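Local coordinates for protein type II restriction enzyme NgoMIV (Neisseria gonorrhoeae, PDB 1FIU) that recognises the double-stranded DNA sequence 5'-GCCGGC-3' and, as a magnesium-dependent homotetramer, cleaves it after the first G, at residues A151-N154 with F158-D161; T220-P223 with R227-S230; T6-I11 with V77-E82; A68-C73 with V94-S99; A106-Y111 with I142-L147. One frame throughout, in Å; residues are numbered along the deposited sequence.

Contact 1: residues A151-N154 with F158-D161; sequences AEIN and FLVD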
# COMPACT_ATOMS: atom_id res chain seq x y z
N ALA I 151 -4.01 38.68 7.45
CA ALA I 151 -3.05 39.68 7.86
C ALA I 151 -1.69 39.09 8.24
O ALA I 151 -0.67 39.78 8.15
CB ALA I 151 -3.63 40.53 9.04
N GLU I 152 -1.69 37.81 8.67
CA GLU I 152 -0.44 37.13 9.02
C GLU I 152 0.24 36.74 7.70
O GLU I 152 1.46 36.93 7.52
CB GLU I 152 -0.73 35.88 9.87
CG GLU I 152 0.48 34.98 10.13
CD GLU I 152 1.65 35.71 10.75
OE1 GLU I 152 1.42 36.78 11.38
OE2 GLU I 152 2.80 35.22 10.61
N ILE I 153 -0.54 36.20 6.78
CA ILE I 153 0.02 35.84 5.47
C ILE I 153 0.58 37.11 4.84
O ILE I 153 1.66 37.11 4.25
CB ILE I 153 -1.08 35.22 4.55
CG1 ILE I 153 -1.44 33.82 5.09
CG2 ILE I 153 -0.57 35.07 3.07
CD1 ILE I 153 -2.71 33.21 4.49
N ASN I 154 -0.16 38.21 4.99
CA ASN I 154 0.24 39.48 4.40
C ASN I 154 1.10 40.35 5.31
O ASN I 154 1.28 41.54 5.05
CB ASN I 154 -1.02 40.29 4.04
CG ASN I 154 -1.84 39.67 2.92
OD1 ASN I 154 -1.31 38.95 2.06
ND2 ASN I 154 -3.14 39.97 2.91
N PHE I 158 1.49 42.60 0.54
CA PHE I 158 0.11 42.30 0.19
C PHE I 158 0.10 41.10 -0.78
O PHE I 158 0.17 41.27 -1.99
CB PHE I 158 -0.53 43.52 -0.50
CG PHE I 158 -1.96 43.31 -0.93
CD1 PHE I 158 -2.85 42.57 -0.16
CD2 PHE I 158 -2.44 43.91 -2.10
CE1 PHE I 158 -4.19 42.41 -0.54
CE2 PHE I 158 -3.79 43.75 -2.49
CZ PHE I 158 -4.65 43.00 -1.71
N LEU I 159 0.02 39.89 -0.21
CA LEU I 159 0.06 38.65 -0.99
C LEU I 159 -1.29 38.10 -1.43
O LEU I 159 -1.43 37.61 -2.55
CB LEU I 159 0.80 37.55 -0.20
CG LEU I 159 2.21 37.84 0.31
CD1 LEU I 159 2.78 36.56 0.97
CD2 LEU I 159 3.11 38.29 -0.84
N VAL I 160 -2.29 38.16 -0.56
CA VAL I 160 -3.60 37.63 -0.89
C VAL I 160 -4.80 38.49 -0.45
O VAL I 160 -4.69 39.31 0.48
CB VAL I 160 -3.84 36.22 -0.24
CG1 VAL I 160 -2.73 35.23 -0.67
CG2 VAL I 160 -3.89 36.34 1.31
N ASP I 161 -5.91 38.32 -1.16
CA ASP I 161 -7.18 38.94 -0.78
C ASP I 161 -8.21 37.81 -0.88
O ASP I 161 -7.81 36.64 -0.99
CB ASP I 161 -7.54 40.17 -1.63
CG ASP I 161 -7.87 39.86 -3.07
OD1 ASP I 161 -7.87 38.69 -3.52
OD2 ASP I 161 -8.14 40.85 -3.78
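Asn154 joins the end of a short helix to the backbone of the loop that follows, its side-chain amide bonding to Leu159 and Val160. The place is remote from the DNA, about 34 Å from the centre of the chain, where helix 150-153 runs out and the chain turns back on itself. Asn154 is the first residue to leave helical geometry. Its CG stands anti to its own carbonyl carbon (chi1 -67°), which carries the amide across to the loop.

OD1 of Asn154 takes two backbone N-H groups. Val160 N lies 2.9 Å from Asn154 OD1, in the carbonyl plane and on a lone pair, with a fairly straight bond of 160°. Leu159 N comes to 2.8 Å from Asn154 OD1, but from above the carbonyl plane and at a more bent 136°. On the other branch Asn154 ND2 donates to Val160 O at 3.0 Å, nearly in its own amide plane. The amide thus pairs with N and O of one residue, as the peptides of a neighbouring strand would, bridging helix 150-153 to the loop before strand 179-187; this fixes the amide's rotation. Asparagine suits the place because its short chain offers both functions to an irregular loop. Phe158 sets its ring edge near Asn154 ND2.

Beside the amide, Ile153 CG2 meets Val160 CG2 at 4.0 Å, the two side chains crossing at about a right angle, and Leu159 CD1 rests 3.5 Å from Ile153 O. That same carbonyl accepts a hydrogen bond from His86 of the second subunit, whose Phe5 also packs on Val160.

Contact 2: residues T220-P223 with R227-S230; sequences TAEP and RISS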
# COMPACT_ATOMS: atom_id res chain seq x y z
N THR I 220 9.47 5.18 22.40
CA THR I 220 9.41 3.99 23.23
C THR I 220 10.46 3.96 24.34
O THR I 220 11.51 4.59 24.22
CB THR I 220 9.56 2.71 22.33
OG1 THR I 220 9.28 1.53 23.10
CG2 THR I 220 10.99 2.62 21.75
N ALA I 221 10.15 3.23 25.42
CA ALA I 221 11.13 3.06 26.49
C ALA I 221 11.57 1.59 26.51
O ALA I 221 12.20 1.15 27.47
CB ALA I 221 10.54 3.46 27.84
N GLU I 222 11.26 0.85 25.45
CA GLU I 222 11.68 -0.57 25.38
C GLU I 222 13.21 -0.64 25.46
O GLU I 222 13.92 0.01 24.69
CB GLU I 222 11.17 -1.20 24.07
CG GLU I 222 11.80 -2.58 23.76
CD GLU I 222 11.58 -3.58 24.88
OE1 GLU I 222 12.49 -4.40 25.11
OE2 GLU I 222 10.49 -3.57 25.51
N PRO I 223 13.75 -1.48 26.37
CA PRO I 223 15.22 -1.54 26.45
C PRO I 223 15.98 -2.36 25.41
O PRO I 223 17.15 -2.07 25.13
CB PRO I 223 15.46 -2.08 27.88
CG PRO I 223 14.30 -2.99 28.08
CD PRO I 223 13.12 -2.18 27.50
N ARG I 227 13.49 -5.94 20.29
CA ARG I 227 12.07 -5.57 20.33
C ARG I 227 11.84 -4.21 19.67
O ARG I 227 10.84 -4.02 18.98
CB ARG I 227 11.58 -5.59 21.78
CG ARG I 227 11.10 -7.00 22.18
CD ARG I 227 10.97 -7.20 23.68
NE ARG I 227 10.32 -8.47 23.94
CZ ARG I 227 10.46 -9.18 25.05
NH1 ARG I 227 11.23 -8.76 26.04
NH2 ARG I 227 9.80 -10.32 25.18
N ILE I 228 12.77 -3.28 19.84
CA ILE I 228 12.64 -1.99 19.17
C ILE I 228 12.60 -2.23 17.64
O ILE I 228 11.80 -1.59 16.91
CB ILE I 228 13.86 -1.09 19.47
CG1 ILE I 228 13.87 -0.71 20.96
CG2 ILE I 228 13.86 0.16 18.55
CD1 ILE I 228 15.22 -0.17 21.40
N SER I 229 13.44 -3.15 17.15
CA SER I 229 13.53 -3.41 15.72
C SER I 229 12.23 -3.90 15.08
O SER I 229 12.03 -3.73 13.87
CB SER I 229 14.67 -4.41 15.41
OG SER I 229 14.27 -5.76 15.68
N SER I 230 11.34 -4.49 15.89
CA SER I 230 10.07 -5.00 15.37
C SER I 230 9.18 -3.87 14.83
O SER I 230 8.26 -4.13 14.08
CB SER I 230 9.31 -5.83 16.42
OG SER I 230 8.85 -5.05 17.50
O HOH W 1 12.36 -6.18 27.01
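Glu222 lies against Arg227 and Ile228, and these three residues bury most of the surface between the loop 220-223 and the helix 227-230. The touching parts of Glu222 and Arg227 are largely their carbon chains: Glu222 CG sits 3.6 Å from Arg227 CB, and Glu222 OE1 is 3.5 Å from Arg227 CD. Bent at chi2 (57°), the Glu222 chain passes across the extended arginine at a slant, while the carboxylate and guanidinium planes stand 74° apart. Their charged atoms do not meet directly. A water spans the gap, donating to Glu222 OE1 at 2.6 Å and accepting from Arg227 NH1 at 3.0 Å. Thr224 and the backbone of Ile190 also bind the carboxylate, while Asp34 forms a salt bridge with the arginine.

This is the tight connection from strand 215-220 to helix 225-232 in the PDDEXK nuclease fold, beside the DNA: Arg227 packs on a cytosine base and makes a weak hydrogen bond to a guanine O6. A long, charged side chain suits a place from which it must reach the bases while its carbon chain lies on Glu222. At the strand's end, Glu222 N donates to Thr220 OG1 at 3.1 Å, forming an ST turn; Thr220 OG1 is also hydrogen-bonded to Lys187 O.

Ile228 supplies the apolar part. Its CD1 comes to 3.5 Å from Glu222 O, and its CG1 to 4.0 Å from Glu222 CG; beyond, Ile228 touches Met268 of helix 259-270.

Contact 3: residues T6-I11 with V77-E82; sequences TQERRI and VQSAFE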
# COMPACT_ATOMS: atom_id res chain seq x y z
N THR I 6 18.93 19.72 26.62
CA THR I 6 19.51 18.74 27.53
C THR I 6 18.75 18.86 28.85
O THR I 6 18.39 17.85 29.47
CB THR I 6 21.02 19.00 27.74
OG1 THR I 6 21.69 18.88 26.48
CG2 THR I 6 21.63 17.97 28.72
N GLN I 7 18.46 20.09 29.26
CA GLN I 7 17.72 20.33 30.49
C GLN I 7 16.31 19.72 30.37
O GLN I 7 15.81 19.09 31.31
CB GLN I 7 17.63 21.83 30.77
CG GLN I 7 18.99 22.45 31.04
CD GLN I 7 18.91 23.89 31.45
OE1 GLN I 7 18.06 24.27 32.26
NE2 GLN I 7 19.82 24.71 30.92
N GLU I 8 15.68 19.90 29.22
CA GLU I 8 14.34 19.35 29.01
C GLU I 8 14.35 17.82 29.04
O GLU I 8 13.43 17.20 29.54
CB GLU I 8 13.77 19.80 27.67
CG GLU I 8 13.35 21.26 27.62
CD GLU I 8 12.18 21.56 28.53
OE1 GLU I 8 11.30 20.68 28.71
OE2 GLU I 8 12.12 22.70 29.06
N ARG I 9 15.40 17.22 28.48
CA ARG I 9 15.52 15.76 28.46
C ARG I 9 15.66 15.24 29.89
O ARG I 9 15.07 14.22 30.24
CB ARG I 9 16.75 15.36 27.62
CG ARG I 9 16.90 13.85 27.37
CD ARG I 9 18.16 13.59 26.59
NE ARG I 9 18.31 12.20 26.16
CZ ARG I 9 18.96 11.26 26.84
NH1 ARG I 9 19.53 11.54 28.01
NH2 ARG I 9 19.06 10.04 26.34
N ARG I 10 16.40 15.97 30.72
CA ARG I 10 16.55 15.55 32.11
C ARG I 10 15.24 15.69 32.87
O ARG I 10 14.90 14.85 33.70
CB ARG I 10 17.67 16.35 32.78
CG ARG I 10 19.00 16.08 32.11
CD ARG I 10 20.20 16.77 32.75
NE ARG I 10 21.42 16.47 31.98
CZ ARG I 10 22.65 16.73 32.40
NH1 ARG I 10 22.85 17.29 33.59
NH2 ARG I 10 23.69 16.43 31.63
N ILE I 11 14.48 16.74 32.58
CA ILE I 11 13.20 16.94 33.22
C ILE I 11 12.26 15.79 32.85
O ILE I 11 11.49 15.32 33.67
CB ILE I 11 12.60 18.31 32.79
CG1 ILE I 11 13.40 19.45 33.43
CG2 ILE I 11 11.12 18.38 33.15
CD1 ILE I 11 13.05 20.83 32.90
N VAL I 77 7.39 17.09 24.55
CA VAL I 77 7.27 17.58 23.18
C VAL I 77 6.75 19.01 23.16
O VAL I 77 7.31 19.88 22.48
CB VAL I 77 6.37 16.66 22.32
CG1 VAL I 77 6.02 17.35 20.97
CG2 VAL I 77 7.11 15.35 22.04
N GLN I 78 5.71 19.26 23.94
CA GLN I 78 5.14 20.60 24.01
C GLN I 78 6.18 21.64 24.43
O GLN I 78 6.36 22.67 23.77
CB GLN I 78 3.99 20.60 25.00
CG GLN I 78 3.20 21.91 25.06
CD GLN I 78 2.11 21.86 26.12
OE1 GLN I 78 2.39 21.62 27.30
NE2 GLN I 78 0.86 22.10 25.72
N SER I 79 6.90 21.35 25.50
CA SER I 79 7.89 22.29 26.01
C SER I 79 9.08 22.53 25.09
O SER I 79 9.51 23.68 24.90
CB SER I 79 8.37 21.80 27.39
OG SER I 79 9.08 22.83 28.06
N ALA I 80 9.64 21.48 24.50
CA ALA I 80 10.79 21.66 23.63
C ALA I 80 10.42 22.28 22.26
O ALA I 80 11.12 23.15 21.76
CB ALA I 80 11.51 20.30 23.43
N PHE I 81 9.30 21.84 21.69
CA PHE I 81 8.89 22.35 20.38
C PHE I 81 8.56 23.83 20.43
O PHE I 81 8.77 24.57 19.46
CB PHE I 81 7.69 21.54 19.85
CG PHE I 81 7.37 21.81 18.41
CD1 PHE I 81 8.32 21.61 17.41
CD2 PHE I 81 6.11 22.27 18.05
CE1 PHE I 81 8.02 21.85 16.07
CE2 PHE I 81 5.80 22.51 16.71
CZ PHE I 81 6.75 22.30 15.72
N GLU I 82 8.04 24.26 21.58
CA GLU I 82 7.69 25.66 21.79
C GLU I 82 8.90 26.57 21.58
O GLU I 82 8.75 27.73 21.18
CB GLU I 82 7.13 25.86 23.20
CG GLU I 82 6.66 27.28 23.47
CD GLU I 82 6.00 27.43 24.84
OE1 GLU I 82 6.13 26.52 25.68
OE2 GLU I 82 5.34 28.48 25.06
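The polar approach is made by Glu8 and Ser79, which face each other between helix 4-18 and helix 62-81. Both carboxylate oxygens come near the one hydroxyl: Glu8 OE1 is 3.2 Å from Ser79 OG, and Glu8 OE2 is also 3.2 Å from Ser79 OG, so that the hydroxyl is about equally far from the two. One bend, at chi2 (-66°), brings the glutamate there, after CG has left CB anti to the carbonyl carbon (chi1 -73°). On the other side, Ser79 OG is anti to its own backbone N, which points it across the gap. A serine suits this position because it is small enough for the helices to come near and still presents a polar group to an acid at a partly exposed surface.

In the fold, this is a helix-on-helix contact outside the central sheet, where the N-terminal helix lies beside the long helix 62-81. Helix 62-81 also turns Val77 to Val94 and Phe81 edge-to-face to Trp92, joining it to the sheet.

Van der Waals contact is slight. Ser79 CB lies 3.4 Å from Glu8 OE1, and the closest CA atoms of the two segments, those of Glu8 and Ala80, are 6.8 Å apart. Small residues at 79 and 80 permit this spacing, while the methyl of Ala80 packs on Pro281 of the C-terminal helix 280-283. On the first helix, Arg9 forms salt bridges with Glu248 and Asp276, and Thr6 and Arg9 pack on Ile164 of the second subunit.

Contact 4: residues A68-C73 with V94-S99; sequences AFEAIC and VKQVGS. With nucleotides of chain C.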
# COMPACT_ATOMS: atom_id res chain seq x y z
N ALA I 68 0.75 7.19 31.71
CA ALA I 68 1.68 8.17 32.24
C ALA I 68 2.80 8.46 31.25
O ALA I 68 3.24 9.60 31.13
CB ALA I 68 2.27 7.68 33.60
N PHE I 69 3.24 7.44 30.53
CA PHE I 69 4.32 7.63 29.56
C PHE I 69 3.81 8.56 28.44
O PHE I 69 4.55 9.42 27.98
CB PHE I 69 4.78 6.26 28.99
CG PHE I 69 5.99 6.35 28.06
CD1 PHE I 69 7.19 6.92 28.50
CD2 PHE I 69 5.91 5.85 26.76
CE1 PHE I 69 8.30 6.99 27.66
CE2 PHE I 69 7.03 5.92 25.90
CZ PHE I 69 8.22 6.49 26.36
N GLU I 70 2.56 8.38 28.02
CA GLU I 70 2.01 9.24 26.99
C GLU I 70 1.99 10.68 27.49
O GLU I 70 2.40 11.60 26.79
CB GLU I 70 0.56 8.85 26.64
CG GLU I 70 0.40 7.55 25.87
CD GLU I 70 -1.06 7.19 25.62
OE1 GLU I 70 -1.95 8.01 25.96
OE2 GLU I 70 -1.31 6.10 25.06
N ALA I 71 1.50 10.87 28.71
CA ALA I 71 1.40 12.22 29.26
C ALA I 71 2.76 12.92 29.37
O ALA I 71 2.92 14.07 28.98
CB ALA I 71 0.71 12.18 30.62
N ILE I 72 3.75 12.20 29.91
CA ILE I 72 5.08 12.76 30.08
C ILE I 72 5.75 13.04 28.72
O ILE I 72 6.45 14.04 28.56
CB ILE I 72 5.91 11.83 30.98
CG1 ILE I 72 5.29 11.89 32.39
CG2 ILE I 72 7.36 12.23 30.99
CD1 ILE I 72 5.78 10.82 33.37
N CYS I 73 5.54 12.15 27.74
CA CYS I 73 6.08 12.39 26.41
C CYS I 73 5.46 13.65 25.82
O CYS I 73 6.16 14.47 25.21
CB CYS I 73 5.78 11.19 25.49
SG CYS I 73 6.95 9.80 25.70
N VAL I 94 -0.29 20.70 21.42
CA VAL I 94 0.21 19.33 21.59
C VAL I 94 -0.69 18.68 22.62
O VAL I 94 -0.90 19.24 23.69
CB VAL I 94 1.65 19.31 22.14
CG1 VAL I 94 2.14 17.85 22.29
CG2 VAL I 94 2.57 20.07 21.22
N LYS I 95 -1.23 17.51 22.32
CA LYS I 95 -2.07 16.89 23.31
C LYS I 95 -2.19 15.39 23.27
O LYS I 95 -2.12 14.74 22.22
CB LYS I 95 -3.48 17.49 23.31
CG LYS I 95 -4.35 17.02 22.17
CD LYS I 95 -5.79 17.48 22.36
CE LYS I 95 -6.66 16.97 21.22
NZ LYS I 95 -8.06 17.51 21.27
N GLN I 96 -2.36 14.84 24.48
CA GLN I 96 -2.54 13.43 24.65
C GLN I 96 -4.00 13.25 24.29
O GLN I 96 -4.89 13.94 24.83
CB GLN I 96 -2.25 13.06 26.11
CG GLN I 96 -2.58 11.64 26.41
CD GLN I 96 -2.30 11.27 27.85
OE1 GLN I 96 -2.22 12.12 28.74
NE2 GLN I 96 -2.17 9.97 28.08
N VAL I 97 -4.28 12.35 23.35
CA VAL I 97 -5.64 12.18 22.90
C VAL I 97 -6.59 11.41 23.80
O VAL I 97 -7.60 11.96 24.24
CB VAL I 97 -5.67 11.53 21.51
CG1 VAL I 97 -7.12 11.45 21.01
CG2 VAL I 97 -4.83 12.36 20.54
N GLY I 98 -6.28 10.14 24.06
CA GLY I 98 -7.15 9.32 24.89
C GLY I 98 -8.14 8.55 24.03
O GLY I 98 -8.95 9.16 23.33
N SER I 99 -8.08 7.22 24.07
CA SER I 99 -8.96 6.35 23.28
C SER I 99 -10.43 6.78 23.29
O SER I 99 -11.23 6.36 22.45
CB SER I 99 -8.86 4.90 23.77
OG SER I 99 -9.20 4.80 25.15
P DG C 4 -10.73 -0.24 21.75
OP1 DG C 4 -11.77 0.80 21.60
OP2 DG C 4 -10.66 -1.36 20.75
O5' DG C 4 -9.30 0.46 21.84
C5' DG C 4 -9.13 1.67 22.61
C4' DG C 4 -7.78 1.67 23.30
O4' DG C 4 -7.76 0.65 24.34
C3' DG C 4 -6.58 1.38 22.42
O3' DG C 4 -5.50 2.05 23.07
C2' DG C 4 -6.36 -0.11 22.62
C1' DG C 4 -6.72 -0.29 24.08
N9 DG C 4 -7.27 -1.60 24.41
C8 DG C 4 -7.89 -2.48 23.55
N7 DG C 4 -8.41 -3.50 24.17
C5 DG C 4 -8.10 -3.29 25.50
C6 DG C 4 -8.42 -4.06 26.65
O6 DG C 4 -9.12 -5.08 26.73
N1 DG C 4 -7.86 -3.51 27.80
C2 DG C 4 -7.11 -2.36 27.85
N2 DG C 4 -6.63 -2.00 29.06
N3 DG C 4 -6.83 -1.61 26.79
C4 DG C 4 -7.35 -2.14 25.66
O HOH W 2 -4.01 8.92 24.09
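Glu70 OE1 is approached by Gln96 and by a water that also binds the backbone of Gly98. Gln96 NE2 donates to Glu70 OE1 at 2.9 Å in a nearly straight bond (167°); it meets OE1 on its anti side, somewhat out of the carboxylate plane, while OE1 lies close to the amide plane of Gln96. A water 2.9 Å from Glu70 OE1, probably donating to it, accepts from Gly98 N at 2.6 Å.

The contact belongs to the PDDEXK nuclease core: helix 62-81 packs beside the edge strand 92-96, and the nearest atom of the Glu70 side chain lies about 4 Å from a bound magnesium ion. That side chain comes about 3 Å from the side chain of Asp140, a metal ligand, at their nearest atoms, and also touches a DNA sugar. This is consistent with Gln96 positioning an acid that lies next to the metal site. A neutral amide suits this task, since it can donate to a carboxylate without adding charge.

Both chains are extended beyond CG and cross at about a right angle, with the carboxylate and amide planes 77° apart. Gln96 CG stands anti to its backbone N (chi1 173°), which sends the amide from the strand toward the helix. There Gln96 NE2 also comes 3.3 Å from Glu70 CB, while the small Ala71 lets the other branch settle on it, Ala71 CB lying 3.5 Å from Gln96 OE1. Gly98 has positive phi, at which a CB would press on the preceding carbonyl oxygen.

After the strand, the chain reaches the DNA, where Ser99 CB packs 3.4 Å from C4' of nucleotide DG4 of chain C.

Contact 5: residues A106-Y111 with I142-L147; sequences ARYQQY and IVTRNL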
# COMPACT_ATOMS: atom_id res chain seq x y z
N ALA I 106 -10.88 13.36 12.77
CA ALA I 106 -11.75 14.00 11.78
C ALA I 106 -11.97 15.47 12.11
O ALA I 106 -12.61 16.20 11.34
CB ALA I 106 -13.10 13.29 11.66
N ARG I 107 -11.44 15.93 13.24
CA ARG I 107 -11.56 17.34 13.57
C ARG I 107 -10.47 18.12 12.83
O ARG I 107 -10.45 19.35 12.86
CB ARG I 107 -11.40 17.57 15.08
CG ARG I 107 -12.36 16.72 15.89
CD ARG I 107 -12.64 17.30 17.27
NE ARG I 107 -11.44 17.53 18.06
CZ ARG I 107 -11.47 17.93 19.33
NH1 ARG I 107 -12.64 18.13 19.93
NH2 ARG I 107 -10.35 18.12 20.00
N TYR I 108 -9.59 17.40 12.13
CA TYR I 108 -8.48 18.03 11.41
C TYR I 108 -8.66 17.92 9.92
O TYR I 108 -9.22 16.97 9.38
CB TYR I 108 -7.15 17.44 11.88
CG TYR I 108 -7.08 17.56 13.37
CD1 TYR I 108 -7.32 16.47 14.19
CD2 TYR I 108 -6.96 18.82 13.96
CE1 TYR I 108 -7.48 16.63 15.59
CE2 TYR I 108 -7.12 18.99 15.34
CZ TYR I 108 -7.38 17.89 16.14
OH TYR I 108 -7.59 18.07 17.49
N GLN I 109 -8.17 18.94 9.25
CA GLN I 109 -8.36 19.08 7.83
C GLN I 109 -8.13 17.88 6.93
O GLN I 109 -8.99 17.54 6.12
CB GLN I 109 -7.53 20.25 7.36
CG GLN I 109 -8.12 20.94 6.20
CD GLN I 109 -7.43 22.24 5.93
OE1 GLN I 109 -7.37 23.14 6.79
NE2 GLN I 109 -6.88 22.36 4.73
N GLN I 110 -6.97 17.24 7.06
CA GLN I 110 -6.67 16.13 6.17
C GLN I 110 -7.54 14.91 6.33
O GLN I 110 -7.53 14.05 5.46
CB GLN I 110 -5.20 15.70 6.30
CG GLN I 110 -4.22 16.84 6.24
CD GLN I 110 -3.73 17.22 7.61
OE1 GLN I 110 -4.51 17.66 8.47
NE2 GLN I 110 -2.43 17.00 7.85
N TYR I 111 -8.30 14.82 7.43
CA TYR I 111 -9.14 13.65 7.67
C TYR I 111 -10.60 13.98 8.00
O TYR I 111 -11.36 13.10 8.44
CB TYR I 111 -8.54 12.82 8.82
CG TYR I 111 -7.11 12.38 8.54
CD1 TYR I 111 -6.03 13.12 9.02
CD2 TYR I 111 -6.85 11.30 7.70
CE1 TYR I 111 -4.71 12.79 8.66
CE2 TYR I 111 -5.53 10.96 7.32
CZ TYR I 111 -4.48 11.71 7.80
OH TYR I 111 -3.20 11.44 7.40
N ILE I 142 -1.15 13.98 19.59
CA ILE I 142 -1.17 14.67 18.31
C ILE I 142 -0.63 16.07 18.48
O ILE I 142 -0.70 16.65 19.58
CB ILE I 142 -2.60 14.78 17.67
CG1 ILE I 142 -3.56 15.53 18.61
CG2 ILE I 142 -3.10 13.41 17.27
CD1 ILE I 142 -4.98 15.72 18.03
N VAL I 143 -0.02 16.58 17.41
CA VAL I 143 0.42 17.98 17.36
C VAL I 143 -0.42 18.56 16.23
O VAL I 143 -0.54 17.94 15.18
CB VAL I 143 1.91 18.14 16.99
CG1 VAL I 143 2.30 19.63 17.02
CG2 VAL I 143 2.77 17.36 17.99
N THR I 144 -1.03 19.72 16.46
CA THR I 144 -1.87 20.35 15.45
C THR I 144 -1.47 21.80 15.24
O THR I 144 -0.84 22.41 16.12
CB THR I 144 -3.36 20.29 15.85
OG1 THR I 144 -3.55 20.99 17.08
CG2 THR I 144 -3.79 18.83 16.06
N ARG I 145 -1.82 22.35 14.08
CA ARG I 145 -1.52 23.75 13.73
C ARG I 145 -2.83 24.47 13.47
O ARG I 145 -3.61 24.05 12.63
CB ARG I 145 -0.66 23.84 12.46
CG ARG I 145 -0.07 25.24 12.25
CD ARG I 145 0.72 25.36 10.97
NE ARG I 145 1.24 26.72 10.81
CZ ARG I 145 2.11 27.08 9.88
NH1 ARG I 145 2.56 26.18 9.00
NH2 ARG I 145 2.54 28.34 9.81
N ASN I 146 -3.06 25.56 14.19
CA ASN I 146 -4.25 26.37 13.98
C ASN I 146 -4.07 27.19 12.71
O ASN I 146 -2.95 27.48 12.30
CB ASN I 146 -4.47 27.28 15.18
CG ASN I 146 -5.05 26.54 16.37
OD1 ASN I 146 -4.91 26.98 17.52
ND2 ASN I 146 -5.72 25.42 16.10
N LEU I 147 -5.18 27.58 12.10
CA LEU I 147 -5.12 28.33 10.86
C LEU I 147 -4.71 29.77 11.08
O LEU I 147 -4.69 30.25 12.21
CB LEU I 147 -6.47 28.23 10.16
CG LEU I 147 -6.92 26.77 10.02
CD1 LEU I 147 -8.21 26.74 9.22
CD2 LEU I 147 -5.85 25.91 9.30
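Tyr108, in the loop after strand 92-96, lays its ring on strand 141-145, with Thr144 over one face and Ile142 near its hydroxyl end. The ring is set by a first torsion that puts CG anti to the carbonyl carbon and a second near perpendicular (chi2 102°), which turns one face to the strand.

Thr144 makes a CH-pi contact. Its CG2 lies 3.8 Å from the centroid of the Tyr108 ring, 28° off the normal, and comes as near as 3.4 Å to Tyr108 CE2, so the methyl is displaced toward the rim. Thr144 reaches it because OG1 occupies the place between the backbone N and the carbonyl carbon (chi1 61°), leaving CG2 anti to the carbonyl carbon and aimed at the ring. A beta-branched residue suits a strand, and its methyl fits a flat partner. The other face of the ring is covered by Arg107 CB.

Ile142 approaches the ring obliquely. Its CG1 takes the same place as Thr144 OG1, and the extended second torsion carries Ile142 CD1 to 3.6 Å from Tyr108 CE1 and likewise 3.6 Å from Tyr108 OH. The Tyr108 hydroxyl is hydrogen-bonded to Glu104, and the side chain also packs on Lys95 and Leu180. Farther along, Leu147 CD2 packs loosely against the Gln109 side chain.

The arrangement is that of a loop covering one face of the central sheet in the PDDEXK nuclease fold, on the strand directly following the metal ligand Asp140.

Contacts 1, 2 and 5 are mainly buried, contact 4 is partly so, and contact 3 lies at the surface. Contacts 3 and 4 share helix 62-81 and touch where Val94 packs on Val77 and Gln78. Contacts 4 and 5 use neighbouring strands, 92-96 and 141-145, joined by a probable backbone hydrogen bond between Lys95 and Ile142. Contact 2 reaches contact 4 through Phe69. Chemistry follows place: carbon-chain packing with a water bridge in contact 2, direct and water-mediated polar contact in contact 4, a slight polar approach in contact 3, apolar packing on the sheet in contact 5, and amide-to-backbone bonds in remote contact 1. Contacts 1 and 3 both also meet the second subunit.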